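Local coordinates for conserved hypothetical protein (Pyrococcus furiosus, PDB 1Y81), which is of unknown function but binds coenzyme A in a single Rossmann-like domain of the CoA-binding family, at residues I17-A22 against V72-V77. Numbering follows the deposited sequence.
Sequences IALVGA and VIVFVV. With COA (coenzyme A), chain C.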
# COMPACT_ATOMS: atom_id res chain seq x y z
N ILE A 17 -3.24 7.65 3.03
CA ILE A 17 -3.01 6.41 2.29
C ILE A 17 -1.53 6.02 2.38
O ILE A 17 -0.67 6.83 2.03
CB ILE A 17 -3.39 6.60 0.79
CG1 ILE A 17 -4.89 6.95 0.63
CG2 ILE A 17 -2.95 5.36 -0.06
CD1 ILE A 17 -5.32 7.30 -0.78
N ALA A 18 -1.25 4.81 2.85
CA ALA A 18 0.13 4.27 2.75
C ALA A 18 0.30 3.50 1.43
O ALA A 18 -0.63 2.82 0.99
CB ALA A 18 0.46 3.39 3.91
N LEU A 19 1.48 3.60 0.83
CA LEU A 19 1.71 2.99 -0.48
C LEU A 19 2.90 2.03 -0.44
O LEU A 19 4.08 2.46 -0.52
CB LEU A 19 1.91 4.07 -1.56
CG LEU A 19 2.13 3.57 -2.99
CD1 LEU A 19 0.93 2.68 -3.48
CD2 LEU A 19 2.42 4.73 -3.96
N VAL A 20 2.59 0.73 -0.33
CA VAL A 20 3.60 -0.32 -0.23
C VAL A 20 4.10 -0.61 -1.66
O VAL A 20 3.32 -1.02 -2.51
CB VAL A 20 3.04 -1.61 0.44
CG1 VAL A 20 4.07 -2.78 0.32
CG2 VAL A 20 2.66 -1.36 1.92
N GLY A 21 5.40 -0.39 -1.89
CA GLY A 21 5.96 -0.48 -3.23
C GLY A 21 6.12 0.86 -3.92
O GLY A 21 6.47 0.91 -5.11
N ALA A 22 5.86 1.96 -3.19
CA ALA A 22 6.17 3.30 -3.70
C ALA A 22 7.61 3.31 -4.18
O ALA A 22 8.44 2.67 -3.59
CB ALA A 22 6.00 4.35 -2.61
N VAL A 72 -5.99 3.46 4.64
CA VAL A 72 -5.90 2.32 3.75
C VAL A 72 -4.42 2.08 3.44
O VAL A 72 -3.65 3.02 3.40
CB VAL A 72 -6.72 2.56 2.42
CG1 VAL A 72 -6.18 3.74 1.62
CG2 VAL A 72 -6.76 1.31 1.55
N ILE A 73 -4.05 0.82 3.26
CA ILE A 73 -2.72 0.51 2.73
C ILE A 73 -2.89 -0.04 1.32
O ILE A 73 -3.58 -1.06 1.13
CB ILE A 73 -1.95 -0.48 3.63
CG1 ILE A 73 -1.77 0.13 5.04
CG2 ILE A 73 -0.57 -0.79 3.04
CD1 ILE A 73 -1.15 -0.80 6.02
N VAL A 74 -2.29 0.66 0.34
CA VAL A 74 -2.34 0.27 -1.07
C VAL A 74 -1.06 -0.54 -1.43
O VAL A 74 0.06 -0.10 -1.15
CB VAL A 74 -2.55 1.51 -2.04
CG1 VAL A 74 -2.44 1.12 -3.54
CG2 VAL A 74 -3.91 2.22 -1.77
N PHE A 75 -1.24 -1.73 -2.03
CA PHE A 75 -0.12 -2.62 -2.35
C PHE A 75 0.16 -2.62 -3.85
O PHE A 75 -0.74 -2.91 -4.66
CB PHE A 75 -0.42 -4.07 -1.94
CG PHE A 75 -0.45 -4.30 -0.46
CD1 PHE A 75 0.53 -5.08 0.15
CD2 PHE A 75 -1.47 -3.74 0.33
CE1 PHE A 75 0.50 -5.30 1.54
CE2 PHE A 75 -1.50 -3.94 1.72
CZ PHE A 75 -0.53 -4.73 2.31
N VAL A 76 1.40 -2.30 -4.22
CA VAL A 76 1.84 -2.43 -5.61
C VAL A 76 3.19 -3.22 -5.68
O VAL A 76 4.16 -2.82 -6.37
CB VAL A 76 1.84 -1.04 -6.31
CG1 VAL A 76 2.95 -0.15 -5.77
CG2 VAL A 76 1.94 -1.18 -7.85
N VAL A 77 3.23 -4.35 -4.96
CA VAL A 77 4.38 -5.25 -4.92
C VAL A 77 3.92 -6.66 -5.37
O VAL A 77 2.71 -6.95 -5.31
CB VAL A 77 5.01 -5.35 -3.48
CG1 VAL A 77 5.58 -4.02 -3.07
CG2 VAL A 77 3.96 -5.82 -2.42
N1A COA C . 8.04 -3.33 1.10
C2A COA C . 7.88 -2.22 0.30
N3A COA C . 8.29 -2.25 -1.01
C4A COA C . 8.89 -3.37 -1.50
C5A COA C . 9.07 -4.50 -0.72
C6A COA C . 8.64 -4.48 0.60
N6A COA C . 8.81 -5.54 1.38
N7A COA C . 9.66 -5.45 -1.48
C8A COA C . 9.84 -4.94 -2.73
N9A COA C . 9.37 -3.65 -2.74
C1B COA C . 9.39 -2.68 -3.86
C2B COA C . 10.40 -3.04 -4.95
O2B COA C . 11.78 -2.91 -4.54
C3B COA C . 9.91 -2.08 -6.04
O3B COA C . 10.41 -0.76 -5.87
P3B COA C . 11.82 -0.31 -6.55
O7A COA C . 12.65 0.45 -5.55
O8A COA C . 11.46 0.55 -7.71
O9A COA C . 12.59 -1.54 -6.88
C4B COA C . 8.39 -2.00 -5.83
O4B COA C . 8.15 -2.51 -4.51
C5B COA C . 7.59 -2.80 -6.88
O5B COA C . 8.05 -4.14 -6.84
P1A COA C . 8.57 -4.87 -8.18
O1A COA C . 9.18 -6.20 -7.82
O2A COA C . 9.47 -3.94 -8.96
O3A COA C . 7.16 -5.13 -8.91
P2A COA C . 6.69 -4.45 -10.29
O4A COA C . 7.55 -4.95 -11.42
O5A COA C . 6.61 -2.97 -10.28
O6A COA C . 5.20 -5.02 -10.45
CBP COA C . 3.02 -5.67 -9.69
CCP COA C . 4.19 -4.68 -9.51
CDP COA C . 1.95 -5.29 -8.65
CEP COA C . 3.49 -7.09 -9.39
CAP COA C . 2.46 -5.62 -11.13
OAP COA C . 1.46 -6.60 -11.32
C9P COA C . 1.90 -4.24 -11.32
O9P COA C . 2.72 -3.25 -11.86
N8P COA C . 0.64 -4.05 -10.90
C7P COA C . -0.07 -2.78 -10.89
C6P COA C . -0.63 -2.38 -12.20
C5P COA C . -1.39 -1.10 -12.00
O5P COA C . -1.30 -0.41 -10.96
N4P COA C . -2.13 -0.82 -13.05
C3P COA C . -2.98 0.30 -13.21
C2P COA C . -4.39 -0.16 -13.57
S1P COA C . -5.13 -1.10 -12.20
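Ile17 to Val20 pair with Val72 to Phe75 as parallel neighbours in the central sheet of a Rossmann-like fold. Three backbone hydrogen bonds join the strands, beginning with Ala18 N to Val72 O. A fourth, Val76 N to Val20 O (2.9 Å), follows just past the end of strand 72-75. On the face packed against helix 29-39, methyls interlock. Val74 forks: its CG2 meets Ile17 CG2, while CG1, anti to the backbone N (chi1 174°), meets Leu19 CD1 at 3.7 Å. Ile17 CG1 runs alongside Val72 CG1. On the other face, Ala18 has only a methyl, and Ile73 CG1 lies beside it. Ile73 CG2 presses on Val20 CG2 at 3.5 Å, a close fit for two methyls. Val20 CB lies over one face of the Phe75 ring, displaced toward its rim. The ring's stacking partner is Phe99. Helix 79-91 packs on this face through Val85 and Ala89.

Beyond the strands, both segments line the coenzyme A pocket. Leu19 to Ala22 form a type II turn. Gly21 has no side chain, and Val77 CG1 fills that place, 3.6 Å from Gly21 CA. Coenzyme A O4B sits against both residues, 3.2 Å from Gly21 CA and 3.3 Å from Val77 CG1.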